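Local coordinates for protein NAD-dependent epimerase/dehydratase (Veillonella parvula DSM 2008, PDB 3R6D) that probably binds NAD(P) through a Rossmann fold and may act as an epimerase or dehydratase, at residues Val106-Leu111 / Lys121-Asn126; Ser112-Val117 / Ala173-Ala178; Thr150-Thr155 / Ile206-Pro211. All blocks are in the same frame, centred on the assembly; numbering follows the deposited sequence. Where two conformers were deposited one is given.

Contact 3 lies within the sheet, where it pairs strands 148-158 and 204-209; contacts 1 and 2 gather at and beyond the C-terminal end of strand 102-108. The three centres are about 10 to 12 Å apart. Strand 102-108 is the neighbour of 148-158, and Ser107 N lies 2.9 Å from Leu152 O. Contact 2 sits beside both others: Phe115 CE2 comes within 3.4 Å of Thr123 OG1 of contact 1, and Asp177 O lies 2.9 Å from Thr155 OG1 of contact 3. Glu114 ties all three together, forming a salt bridge with Arg153 (OE2 to NH1, 3.0 Å) and accepting a bond from Gly110 N. No cofactor is modelled; in Rossmann dehydrogenases the C-terminal ends of the parallel strands carry the nucleotide.

Contact 1 of 3, residues Val106-Leu111 / Lys121-Asn126; sequences VSMAGL and KWTFDN
Apolar contact does most of the work here, and it comes from the selenomethionine Met108 and the ring of Phe124. The side chain of Met108 leaves strand 102-108 in the crowded position, CG between the backbone N and the carbonyl carbon (chi1 58°), runs extended through chi2 and then bends at chi3, so that its terminal methyl CE turns to the helix. CE lies 4.0 Å from Thr123 CG2 and also meets Phe124 CE1, at an oblique angle to the ring. Leu111 adds a second methyl, with CD2 4.2 Å from Phe124 CZ at the ring edge.

The polar part is slight. No hydrogen bond crosses between 106-111 and 121-126; instead the carbonyl of Gly110 faces the edge of the Phe124 ring in its plane, O to CZ 3.6 Å. Gly110 has a phi of 111°, and a CB on it would clash with the carbonyl O of Ala109 and would also reach toward Phe124 CZ. Thr123 turns its methyl to Met108, while its OG1 is bonded to Leu119 O and to Trp156 NE1. Within 121-126, Lys121 NZ makes a salt bridge with Asp125 OD2 (3.1 Å), taking the syn lone pair. Asn126 ND2 closes back on Trp122 O at 2.9 Å in a nearly straight bond (173°), and that amide nitrogen also sits above the centre of the Trp122 ring.

Val132 of helix 129-144 touches both Leu111 and Phe124, so the cluster is shared by three elements. Both segments belong to the beta-alpha-beta crossover from strand 102-108 to its parallel neighbour 148-158 in the Rossmann fold, with 117-125 as an extra helix ahead of helix 129-144, which packs on Ile151 of the second strand.

Contact 2 of 3, residues Ser112-Val117 / Ala173-Ala178; sequences SGEFPV and AQFNDA
This is a loop-to-loop contact at the C-terminal end of the sheet: 112-117, leading from strand 102-108 into helix 117-125, lies against 173-178, between strands 167-169 and 179-181. One backbone bond crosses it, Phe175 N to Glu114 O at 2.9 Å, with the donor 31° above the carbonyl plane.

Beside that bond two aromatic rings meet T-shaped. The edge of Phe115, led by CE1, points at the face of Phe175, with the planes at 76° and CE1 3.8 Å from CD2. Phe115 also turns its CD1 edge in plane to Phe175 O (3.2 Å), which Pro116 CD approaches as well.

Glu114 is folded back, its CG in the crowded position (chi1 71°) and the chain bent at chi2, so CG rests 3.5 Å from Phe175 CB. The carboxylate is gripped on both oxygens: OE1 takes Ser112 N at 2.8 Å on its syn lone pair, while OE2 receives Gly110 N and forms a salt bridge with Arg153. An alanine here would lack the carboxylate that holds Ser112 N, Gly110 N and Arg153, which would probably loosen the loop and leave the guanidinium less well balanced.

Pro116 stands at the N-cap position of helix 117-125, and the place of 112-117, after the C-terminal end of parallel strand 102-108, is consistent with a loop bordering the ligand-binding side of a Rossmann-type sheet.

Contact 3 of 3, residues Thr150-Thr155 / Ile206-Pro211; sequences TILRLT and IGVGEP
Three backbone hydrogen bonds join 150-155 to 206-211. Ile206 N gives to Ile151 O at 2.8 Å, nearly along the C=O axis, and Ile206 O in turn receives Arg153 N at 2.8 Å. The next link is Val208 N to Arg153 O at 3.0 Å; in this and the bond from Arg153 N the donor sits well above the carbonyl plane. Ile206 O and Arg153 O also take CA-H...O contacts, Leu152 CA to Ile206 O and Gly207 CA to Arg153 O, the second at 3.2 Å.

Arg153 is the polar side chain that lies over the partner strand. Its CG is anti to the carbonyl carbon (chi1 -67°) and the chain bends at chi3, which lays the guanidinium flat over the backbone at Ile206 and Gly207. NH2 is 3.3 Å from Gly207 N, two donors that cannot bond to each other; NH2 bonds to Ser205 O instead. A CB on Gly207 would come within 3.4 Å of NH1.

These bonds make a parallel ladder, with Leu152 opposite Ile206, Arg153 opposite Gly207 and Leu154 opposite Val208, in the mixed sheet of a Rossmann-type domain. The short strand segments are twisted 38° from parallel.

Away from Arg153, on the other face, Leu154 CD2 lies alongside Val208 CB at 3.8 Å, and Leu152 CD2 crosses obliquely to Val208 CG2. Helix 182-193 covers this side through Ile189, Ile192 and Val185. Farther along, the methyl of Thr155 meets Gly209 CA and lies 3.7 Å from Val208 O, a buried carbonyl with no hydrogen-bond partner in the model, while Thr155 OG1 is bonded to Asp177 O.

Contact 1 of 3, residues Val106-Leu111 / Lys121-Asn126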
ATOM      1  N   VAL A 106      -0.211  -1.138  -2.318  1.00  8.41           N
ATOM      2  CA  VAL A 106      -1.558  -1.526  -2.011  1.00  8.34           C
ATOM      3  C   VAL A 106      -2.379  -1.765  -3.261  1.00  8.13           C
ATOM      4  O   VAL A 106      -2.507  -0.864  -4.092  1.00  9.20           O
ATOM      5  CB  VAL A 106      -2.201  -0.444  -1.138  1.00  8.77           C
ATOM      6  CG1 VAL A 106      -3.686  -0.612  -1.100  1.00 10.98           C
ATOM      7  CG2 VAL A 106      -1.591  -0.511   0.279  1.00 11.42           C
ATOM      8  N   SER A 107      -2.976  -2.953  -3.349  1.00  8.25           N
ATOM      9  CA  SER A 107      -3.870  -3.319  -4.434  1.00  8.69           C
ATOM     10  C   SER A 107      -5.143  -3.888  -3.856  1.00  8.69           C
ATOM     11  O   SER A 107      -5.378  -3.836  -2.649  1.00 11.80           O
ATOM     12  CB  SER A 107      -3.121  -4.302  -5.336  1.00  9.50           C
ATOM     13  OG  SER A 107      -3.848  -4.636  -6.483  1.00 10.85           O
HETATM   14  N   MSE A 108      -6.017  -4.371  -4.718  1.00  9.99           N
HETATM   15  CA  MSE A 108      -7.315  -4.883  -4.278  1.00 10.33           C
HETATM   16  C   MSE A 108      -7.305  -6.411  -4.289  1.00  9.88           C
HETATM   17  O   MSE A 108      -6.773  -7.063  -5.208  1.00 10.15           O
HETATM   18  CB  MSE A 108      -8.461  -4.336  -5.142  1.00 11.62           C
HETATM   19  CG  MSE A 108      -8.342  -4.647  -6.599  1.00 12.69           C
HETATM   20 SE   MSE A 108      -9.938  -4.078  -7.613  0.75 12.01          SE
HETATM   21  CE  MSE A 108     -11.138  -5.462  -6.981  1.00 15.10           C
ATOM     22  N   ALA A 109      -7.946  -6.984  -3.285  1.00  9.80           N
ATOM     23  CA  ALA A 109      -8.282  -8.399  -3.316  1.00  9.55           C
ATOM     24  C   ALA A 109      -9.375  -8.661  -4.372  1.00  9.96           C
ATOM     25  O   ALA A 109     -10.215  -7.793  -4.640  1.00 11.22           O
ATOM     26  CB  ALA A 109      -8.770  -8.832  -1.949  1.00 10.87           C
ATOM     27  N   GLY A 110      -9.342  -9.858  -4.942  1.00  9.35           N
ATOM     28  CA  GLY A 110     -10.356 -10.331  -5.868  1.00 10.62           C
ATOM     29  C   GLY A 110      -9.904 -10.488  -7.296  1.00 10.88           C
ATOM     30  O   GLY A 110     -10.663 -11.052  -8.102  1.00 11.81           O
ATOM     31  N   LEU A 111      -8.685 -10.033  -7.617  1.00 11.88           N
ATOM     32  CA  LEU A 111      -8.116 -10.115  -8.995  1.00 12.68           C
ATOM     33  C   LEU A 111      -7.278 -11.393  -9.285  1.00 12.85           C
ATOM     34  O   LEU A 111      -6.735 -11.553 -10.391  1.00 14.11           O
ATOM     35  CB  LEU A 111      -7.278  -8.883  -9.296  1.00 12.01           C
ATOM     36  CG  LEU A 111      -7.882  -7.513  -9.089  1.00 11.94           C
ATOM     37  CD1 LEU A 111      -6.832  -6.479  -9.490  1.00 14.34           C
ATOM     38  CD2 LEU A 111      -9.207  -7.388  -9.885  1.00 15.27           C
ATOM     39  N   LYS A 121     -18.899 -11.441  -6.506  1.00 14.03           N
ATOM     40  CA  LYS A 121     -19.927 -10.742  -7.294  1.00 14.99           C
ATOM     41  C   LYS A 121     -20.257  -9.395  -6.669  1.00 14.11           C
ATOM     42  O   LYS A 121     -20.354  -8.375  -7.377  1.00 14.85           O
ATOM     43  CB  LYS A 121     -21.184 -11.599  -7.407  1.00 16.03           C
ATOM     44  CG  LYS A 121     -22.284 -10.916  -8.206  1.00 20.46           C
ATOM     45  CD  LYS A 121     -23.462 -11.886  -8.422  1.00 22.87           C
ATOM     46  CE  LYS A 121     -24.662 -11.209  -9.058  1.00 27.19           C
ATOM     47  NZ  LYS A 121     -25.235 -10.144  -8.164  1.00 30.11           N
ATOM     48  N   TRP A 122     -20.382  -9.344  -5.341  1.00 14.74           N
ATOM     49  CA  TRP A 122     -20.662  -8.072  -4.676  1.00 14.90           C
ATOM     50  C   TRP A 122     -19.542  -7.076  -4.969  1.00 14.40           C
ATOM     51  O   TRP A 122     -19.789  -5.898  -5.253  1.00 14.38           O
ATOM     52  CB  TRP A 122     -20.835  -8.267  -3.170  1.00 14.86           C
ATOM     53  CG  TRP A 122     -21.381  -7.019  -2.519  1.00 15.76           C
ATOM     54  CD1 TRP A 122     -22.719  -6.709  -2.317  1.00 17.76           C
ATOM     55  CD2 TRP A 122     -20.630  -5.920  -2.005  1.00 16.76           C
ATOM     56  NE1 TRP A 122     -22.822  -5.501  -1.705  1.00 18.05           N
ATOM     57  CE2 TRP A 122     -21.570  -4.973  -1.510  1.00 16.23           C
ATOM     58  CE3 TRP A 122     -19.260  -5.625  -1.927  1.00 15.65           C
ATOM     59  CZ2 TRP A 122     -21.182  -3.739  -0.948  1.00 17.98           C
ATOM     60  CZ3 TRP A 122     -18.867  -4.388  -1.346  1.00 16.80           C
ATOM     61  CH2 TRP A 122     -19.833  -3.469  -0.867  1.00 18.96           C
ATOM     62  N   THR A 123     -18.294  -7.542  -4.897  1.00 13.77           N
ATOM     63  CA  THR A 123     -17.153  -6.681  -5.130  1.00 13.16           C
ATOM     64  C   THR A 123     -17.231  -6.014  -6.508  1.00 12.95           C
ATOM     65  O   THR A 123     -17.132  -4.790  -6.630  1.00 13.67           O
ATOM     66  CB  THR A 123     -15.844  -7.476  -4.950  1.00 12.86           C
ATOM     67  OG1 THR A 123     -15.734  -7.818  -3.575  1.00 12.73           O
ATOM     68  CG2 THR A 123     -14.610  -6.684  -5.381  1.00 13.35           C
ATOM     69  N   PHE A 124     -17.451  -6.825  -7.552  1.00 13.62           N
ATOM     70  CA  PHE A 124     -17.492  -6.264  -8.904  1.00 14.54           C
ATOM     71  C   PHE A 124     -18.765  -5.473  -9.207  1.00 15.81           C
ATOM     72  O   PHE A 124     -18.733  -4.552 -10.017  1.00 16.46           O
ATOM     73  CB  PHE A 124     -17.163  -7.346  -9.937  1.00 14.14           C
ATOM     74  CG  PHE A 124     -15.764  -7.857  -9.777  1.00 14.41           C
ATOM     75  CD1 PHE A 124     -14.680  -6.969  -9.865  1.00 17.51           C
ATOM     76  CD2 PHE A 124     -15.509  -9.175  -9.517  1.00 14.29           C
ATOM     77  CE1 PHE A 124     -13.373  -7.389  -9.692  1.00 17.24           C
ATOM     78  CE2 PHE A 124     -14.190  -9.620  -9.319  1.00 16.07           C
ATOM     79  CZ  PHE A 124     -13.119  -8.734  -9.414  1.00 14.22           C
ATOM     80  N   ASP A 125     -19.848  -5.779  -8.504  1.00 16.24           N
ATOM     81  CA  ASP A 125     -21.069  -4.987  -8.588  1.00 18.19           C
ATOM     82  C   ASP A 125     -20.855  -3.587  -8.024  1.00 18.06           C
ATOM     83  O   ASP A 125     -21.622  -2.676  -8.313  1.00 19.46           O
ATOM     84  CB  ASP A 125     -22.200  -5.650  -7.799  1.00 18.83           C
ATOM     85  CG  ASP A 125     -22.800  -6.882  -8.484  1.00 23.39           C
ATOM     86  OD1 ASP A 125     -22.456  -7.218  -9.650  1.00 27.02           O
ATOM     87  OD2 ASP A 125     -23.647  -7.536  -7.826  1.00 27.63           O
ATOM     88  N   ASN A 126     -19.820  -3.410  -7.207  1.00 16.63           N
ATOM     89  CA  ASN A 126     -19.611  -2.164  -6.465  1.00 16.23           C
ATOM     90  C   ASN A 126     -18.335  -1.420  -6.827  1.00 16.60           C
ATOM     91  O   ASN A 126     -17.882  -0.543  -6.081  1.00 17.79           O
ATOM     92  CB  ASN A 126     -19.696  -2.447  -4.949  1.00 16.84           C
ATOM     93  CG  ASN A 126     -21.138  -2.602  -4.507  1.00 18.51           C
ATOM     94  OD1 ASN A 126     -21.812  -1.610  -4.212  1.00 22.25           O
ATOM     95  ND2 ASN A 126     -21.638  -3.824  -4.527  1.00 17.76           N
TER

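Contact 2 of 3, residues Ser112-Val117 / Ala173-Ala178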
ATOM      1  N   SER A 112      -7.140 -12.278  -8.307  1.00 12.49           N
ATOM      2  CA  SER A 112      -6.413 -13.556  -8.465  1.00 13.37           C
ATOM      3  C   SER A 112      -7.366 -14.718  -8.213  1.00 14.70           C
ATOM      4  O   SER A 112      -6.926 -15.830  -7.797  1.00 16.15           O
ATOM      5  CB  SER A 112      -5.262 -13.624  -7.451  1.00 14.11           C
ATOM      6  OG  SER A 112      -4.331 -12.565  -7.667  1.00 14.46           O
ATOM      7  N   GLY A 113      -8.659 -14.527  -8.511  1.00 14.90           N
ATOM      8  CA  GLY A 113      -9.661 -15.594  -8.288  1.00 15.70           C
ATOM      9  C   GLY A 113      -9.805 -16.041  -6.848  1.00 15.29           C
ATOM     10  O   GLY A 113     -10.240 -17.177  -6.576  1.00 17.22           O
ATOM     11  N   GLU A 114      -9.481 -15.172  -5.889  1.00 12.34           N
ATOM     12  CA  GLU A 114      -9.353 -15.648  -4.530  1.00 11.13           C
ATOM     13  C   GLU A 114     -10.624 -15.489  -3.689  1.00 12.25           C
ATOM     14  O   GLU A 114     -10.715 -16.098  -2.622  1.00 12.29           O
ATOM     15  CB  GLU A 114      -8.109 -15.027  -3.828  1.00 11.91           C
ATOM     16  CG  GLU A 114      -8.179 -13.550  -3.468  1.00 10.77           C
ATOM     17  CD  GLU A 114      -7.739 -12.606  -4.549  1.00  9.83           C
ATOM     18  OE1 GLU A 114      -8.166 -12.744  -5.720  1.00 10.48           O
ATOM     19  OE2 GLU A 114      -7.002 -11.648  -4.218  1.00  9.95           O
ATOM     20  N   PHE A 115     -11.580 -14.657  -4.102  1.00 11.64           N
ATOM     21  CA  PHE A 115     -12.796 -14.458  -3.311  1.00 12.31           C
ATOM     22  C   PHE A 115     -13.802 -15.571  -3.613  1.00 12.65           C
ATOM     23  O   PHE A 115     -13.888 -16.037  -4.750  1.00 12.10           O
ATOM     24  CB  PHE A 115     -13.476 -13.118  -3.691  1.00 12.09           C
ATOM     25  CG  PHE A 115     -12.970 -11.880  -2.967  1.00 11.66           C
ATOM     26  CD1 PHE A 115     -12.440 -11.912  -1.687  1.00 13.27           C
ATOM     27  CD2 PHE A 115     -13.166 -10.647  -3.561  1.00 12.10           C
ATOM     28  CE1 PHE A 115     -12.056 -10.711  -1.028  1.00 11.79           C
ATOM     29  CE2 PHE A 115     -12.788  -9.482  -2.904  1.00 12.34           C
ATOM     30  CZ  PHE A 115     -12.260  -9.506  -1.628  1.00 11.15           C
ATOM     31  N   PRO A 116     -14.630 -15.944  -2.643  1.00 13.13           N
ATOM     32  CA  PRO A 116     -15.757 -16.839  -2.887  1.00 13.53           C
ATOM     33  C   PRO A 116     -16.824 -16.154  -3.722  1.00 13.31           C
ATOM     34  O   PRO A 116     -16.803 -14.931  -3.885  1.00 13.08           O
ATOM     35  CB  PRO A 116     -16.245 -17.173  -1.488  1.00 14.74           C
ATOM     36  CG  PRO A 116     -15.917 -15.947  -0.671  1.00 14.80           C
ATOM     37  CD  PRO A 116     -14.630 -15.393  -1.281  1.00 14.30           C
ATOM     38  N   VAL A 117     -17.773 -16.937  -4.243  1.00 13.90           N
ATOM     39  CA  VAL A 117     -18.662 -16.470  -5.291  1.00 15.14           C
ATOM     40  C   VAL A 117     -19.438 -15.209  -4.919  1.00 14.24           C
ATOM     41  O   VAL A 117     -19.452 -14.212  -5.684  1.00 14.08           O
ATOM     42  CB  VAL A 117     -19.648 -17.595  -5.725  1.00 16.18           C
ATOM     43  CG1 VAL A 117     -20.717 -17.030  -6.643  1.00 18.98           C
ATOM     44  CG2 VAL A 117     -18.898 -18.693  -6.466  1.00 18.53           C
ATOM     45  N   ALA A 173      -4.358 -18.940  -1.835  1.00 13.51           N
ATOM     46  CA  ALA A 173      -5.262 -19.353  -0.764  1.00 13.50           C
ATOM     47  C   ALA A 173      -6.634 -18.684  -0.923  1.00 13.43           C
ATOM     48  O   ALA A 173      -6.766 -17.588  -1.481  1.00 11.85           O
ATOM     49  CB  ALA A 173      -4.670 -19.012   0.552  1.00 15.16           C
ATOM     50  N   GLN A 174      -7.675 -19.351  -0.449  0.50 13.72           N
ATOM     51  CA  GLN A 174      -8.994 -18.726  -0.351  0.50 12.92           C
ATOM     52  C   GLN A 174      -8.889 -17.469   0.462  0.50 12.84           C
ATOM     53  O   GLN A 174      -8.235 -17.455   1.496  0.50 14.35           O
ATOM     54  CB  GLN A 174      -9.943 -19.625   0.432  0.50 13.25           C
ATOM     55  CG  GLN A 174     -10.151 -20.964  -0.174  0.50 12.71           C
ATOM     56  CD  GLN A 174     -11.041 -21.831   0.646  0.50 10.13           C
ATOM     57  OE1 GLN A 174     -12.049 -21.377   1.183  0.50 13.38           O
ATOM     58  NE2 GLN A 174     -10.700 -23.106   0.714  0.50 13.11           N
ATOM     59  N   PHE A 175      -9.550 -16.416  -0.002  1.00 12.06           N
ATOM     60  CA  PHE A 175      -9.613 -15.147   0.738  1.00 11.52           C
ATOM     61  C   PHE A 175     -11.092 -14.914   1.053  1.00 10.42           C
ATOM     62  O   PHE A 175     -11.854 -14.434   0.210  1.00 11.65           O
ATOM     63  CB  PHE A 175      -9.050 -14.025  -0.146  1.00 11.71           C
ATOM     64  CG  PHE A 175      -8.749 -12.720   0.571  1.00 10.58           C
ATOM     65  CD1 PHE A 175      -7.665 -11.967   0.170  1.00 10.91           C
ATOM     66  CD2 PHE A 175      -9.605 -12.146   1.510  1.00 12.68           C
ATOM     67  CE1 PHE A 175      -7.366 -10.771   0.749  1.00 11.72           C
ATOM     68  CE2 PHE A 175      -9.279 -10.921   2.105  1.00 12.67           C
ATOM     69  CZ  PHE A 175      -8.127 -10.243   1.708  1.00 11.76           C
ATOM     70  N   ASN A 176     -11.496 -15.281   2.266  1.00 10.81           N
ATOM     71  CA  ASN A 176     -12.906 -15.243   2.617  1.00 11.74           C
ATOM     72  C   ASN A 176     -13.309 -14.034   3.452  1.00 11.48           C
ATOM     73  O   ASN A 176     -14.508 -13.830   3.717  1.00 13.48           O
ATOM     74  CB  ASN A 176     -13.268 -16.548   3.325  1.00 12.46           C
ATOM     75  CG  ASN A 176     -13.133 -17.753   2.412  1.00 14.33           C
ATOM     76  OD1 ASN A 176     -12.576 -18.805   2.784  1.00 18.00           O
ATOM     77  ND2 ASN A 176     -13.630 -17.612   1.229  1.00 14.39           N
ATOM     78  N   ASP A 177     -12.345 -13.216   3.851  1.00 11.12           N
ATOM     79  CA  ASP A 177     -12.646 -12.059   4.700  1.00 10.98           C
ATOM     80  C   ASP A 177     -13.219 -10.913   3.871  1.00 10.63           C
ATOM     81  O   ASP A 177     -12.559 -10.440   2.921  1.00 10.73           O
ATOM     82  CB  ASP A 177     -11.388 -11.572   5.430  1.00 11.22           C
ATOM     83  CG  ASP A 177     -10.813 -12.592   6.370  1.00 12.25           C
ATOM     84  OD1 ASP A 177     -11.523 -13.538   6.823  1.00 13.13           O
ATOM     85  OD2 ASP A 177      -9.582 -12.459   6.673  1.00 12.53           O
ATOM     86  N   ALA A 178     -14.405 -10.427   4.262  1.00 11.07           N
ATOM     87  CA  ALA A 178     -15.130  -9.417   3.510  1.00 11.15           C
ATOM     88  C   ALA A 178     -14.712  -8.003   3.860  1.00 10.23           C
ATOM     89  O   ALA A 178     -15.148  -7.055   3.186  1.00 10.90           O
ATOM     90  CB  ALA A 178     -16.629  -9.577   3.709  1.00 11.70           C
TER

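Contact 3 of 3, residues Thr150-Thr155 / Ile206-Pro211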
ATOM      1  N   THR A 150       6.366  -6.129  -2.458  1.00  8.48           N
ATOM      2  CA  THR A 150       5.291  -6.836  -1.760  1.00  8.49           C
ATOM      3  C   THR A 150       3.994  -6.138  -2.143  1.00  7.45           C
ATOM      4  O   THR A 150       3.856  -4.920  -1.900  1.00  9.08           O
ATOM      5  CB  THR A 150       5.425  -6.753  -0.213  1.00  8.49           C
ATOM      6  OG1 THR A 150       6.780  -7.023   0.194  1.00  9.53           O
ATOM      7  CG2 THR A 150       4.448  -7.711   0.442  1.00 10.56           C
ATOM      8  N   ILE A 151       3.072  -6.877  -2.753  1.00  7.47           N
ATOM      9  CA  ILE A 151       1.741  -6.352  -3.021  1.00  7.70           C
ATOM     10  C   ILE A 151       0.860  -6.765  -1.869  1.00  7.81           C
ATOM     11  O   ILE A 151       0.878  -7.933  -1.456  1.00  8.77           O
ATOM     12  CB  ILE A 151       1.219  -6.864  -4.372  1.00  8.20           C
ATOM     13  CG1 ILE A 151       2.072  -6.274  -5.528  1.00  9.29           C
ATOM     14  CG2 ILE A 151      -0.278  -6.555  -4.512  1.00  9.01           C
ATOM     15  CD1 ILE A 151       1.845  -6.982  -6.843  1.00 12.15           C
ATOM     16  N   LEU A 152       0.080  -5.821  -1.318  1.00  7.72           N
ATOM     17  CA  LEU A 152      -0.913  -6.125  -0.283  1.00  7.89           C
ATOM     18  C   LEU A 152      -2.277  -6.080  -0.922  1.00  7.27           C
ATOM     19  O   LEU A 152      -2.731  -5.025  -1.371  1.00  8.62           O
ATOM     20  CB  LEU A 152      -0.789  -5.113   0.892  1.00  8.91           C
ATOM     21  CG  LEU A 152       0.613  -5.114   1.547  1.00  9.83           C
ATOM     22  CD1 LEU A 152       0.604  -4.027   2.618  1.00 13.88           C
ATOM     23  CD2 LEU A 152       0.955  -6.460   2.106  1.00 11.34           C
ATOM     24  N   ARG A 153      -2.921  -7.243  -1.035  1.00  7.34           N
ATOM     25  CA  ARG A 153      -4.260  -7.341  -1.603  1.00  7.37           C
ATOM     26  C   ARG A 153      -5.296  -7.088  -0.518  1.00  7.69           C
ATOM     27  O   ARG A 153      -5.511  -7.947   0.335  1.00  9.12           O
ATOM     28  CB  ARG A 153      -4.490  -8.714  -2.246  1.00  8.01           C
ATOM     29  CG  ARG A 153      -3.642  -8.960  -3.484  1.00  8.42           C
ATOM     30  CD  ARG A 153      -3.762 -10.381  -3.985  1.00  8.61           C
ATOM     31  NE  ARG A 153      -2.993 -11.316  -3.178  1.00  9.21           N
ATOM     32  CZ  ARG A 153      -3.493 -12.357  -2.505  1.00  8.90           C
ATOM     33  NH1 ARG A 153      -4.820 -12.526  -2.377  1.00  9.68           N
ATOM     34  NH2 ARG A 153      -2.661 -13.213  -1.905  1.00  9.66           N
ATOM     35  N   LEU A 154      -5.889  -5.891  -0.518  1.00  7.98           N
ATOM     36  CA  LEU A 154      -6.796  -5.514   0.573  1.00  8.23           C
ATOM     37  C   LEU A 154      -8.213  -5.830   0.214  1.00  8.83           C
ATOM     38  O   LEU A 154      -8.658  -5.535  -0.900  1.00  9.18           O
ATOM     39  CB  LEU A 154      -6.674  -4.028   0.899  1.00  9.08           C
ATOM     40  CG  LEU A 154      -5.244  -3.517   1.170  1.00  9.05           C
ATOM     41  CD1 LEU A 154      -5.295  -2.087   1.668  1.00  9.93           C
ATOM     42  CD2 LEU A 154      -4.514  -4.409   2.195  1.00  9.42           C
ATOM     43  N   THR A 155      -8.946  -6.396   1.186  1.00  9.64           N
ATOM     44  CA  THR A 155     -10.393  -6.519   1.087  1.00 10.38           C
ATOM     45  C   THR A 155     -11.037  -5.152   1.454  1.00 10.53           C
ATOM     46  O   THR A 155     -10.329  -4.149   1.493  1.00 11.47           O
ATOM     47  CB  THR A 155     -10.867  -7.724   1.868  1.00 10.15           C
ATOM     48  OG1 THR A 155     -12.274  -7.905   1.619  1.00 10.35           O
ATOM     49  CG2 THR A 155     -10.592  -7.611   3.376  1.00 10.67           C
ATOM     50  N   ILE A 206       0.285 -10.635  -1.005  1.00  9.13           N
ATOM     51  CA  ILE A 206      -0.263 -11.184   0.237  1.00  9.88           C
ATOM     52  C   ILE A 206      -1.593 -10.478   0.526  1.00  8.38           C
ATOM     53  O   ILE A 206      -1.650  -9.246   0.536  1.00  9.38           O
ATOM     54  CB  ILE A 206       0.753 -10.945   1.401  1.00 10.99           C
ATOM     55  CG1 ILE A 206       2.126 -11.565   1.083  1.00 13.72           C
ATOM     56  CG2 ILE A 206       0.241 -11.506   2.735  1.00 13.98           C
ATOM     57  CD1 ILE A 206       2.104 -13.020   0.666  1.00 18.74           C
ATOM     58  N   GLY A 207      -2.655 -11.248   0.786  1.00  8.52           N
ATOM     59  CA  GLY A 207      -3.930 -10.647   1.176  1.00  9.32           C
ATOM     60  C   GLY A 207      -3.904 -10.223   2.641  1.00  9.44           C
ATOM     61  O   GLY A 207      -3.196 -10.834   3.463  1.00 10.24           O
ATOM     62  N   VAL A 208      -4.674  -9.190   2.968  1.00  8.70           N
ATOM     63  CA  VAL A 208      -4.776  -8.710   4.352  1.00  9.55           C
ATOM     64  C   VAL A 208      -6.269  -8.595   4.663  1.00  9.40           C
ATOM     65  O   VAL A 208      -6.982  -7.835   4.000  1.00  9.79           O
ATOM     66  CB  VAL A 208      -4.062  -7.349   4.558  1.00  9.30           C
ATOM     67  CG1 VAL A 208      -4.031  -7.032   6.044  1.00 11.37           C
ATOM     68  CG2 VAL A 208      -2.631  -7.366   4.040  1.00 10.79           C
ATOM     69  N   GLY A 209      -6.708  -9.348   5.683  1.00 10.22           N
ATOM     70  CA  GLY A 209      -8.126  -9.380   6.000  1.00 10.45           C
ATOM     71  C   GLY A 209      -8.358  -9.434   7.495  1.00 11.35           C
ATOM     72  O   GLY A 209      -7.462  -9.841   8.253  1.00 11.78           O
ATOM     73  N   GLU A 210      -9.571  -9.065   7.921  1.00 11.63           N
ATOM     74  CA  GLU A 210      -9.969  -9.177   9.324  1.00 12.60           C
ATOM     75  C   GLU A 210     -10.469 -10.597   9.596  1.00 12.83           C
ATOM     76  O   GLU A 210     -11.439 -11.046   8.984  1.00 13.03           O
ATOM     77  CB  GLU A 210     -11.075  -8.176   9.611  1.00 13.18           C
ATOM     78  CG  GLU A 210     -11.615  -8.232  11.058  1.00 14.10           C
ATOM     79  CD  GLU A 210     -12.730  -7.249  11.302  1.00 15.74           C
ATOM     80  OE1 GLU A 210     -12.858  -6.255  10.588  1.00 18.30           O
ATOM     81  OE2 GLU A 210     -13.486  -7.471  12.259  1.00 21.12           O
ATOM     82  N   PRO A 211      -9.817 -11.306  10.537  1.00 14.22           N
ATOM     83  CA  PRO A 211     -10.288 -12.653  10.841  1.00 15.70           C
ATOM     84  C   PRO A 211     -11.763 -12.645  11.259  1.00 16.44           C
ATOM     85  O   PRO A 211     -12.205 -11.718  11.918  1.00 17.11           O
ATOM     86  CB  PRO A 211      -9.412 -13.077  12.009  1.00 16.44           C
ATOM     87  CG  PRO A 211      -8.119 -12.274  11.838  1.00 16.83           C
ATOM     88  CD  PRO A 211      -8.611 -10.938  11.315  1.00 14.55           C
TER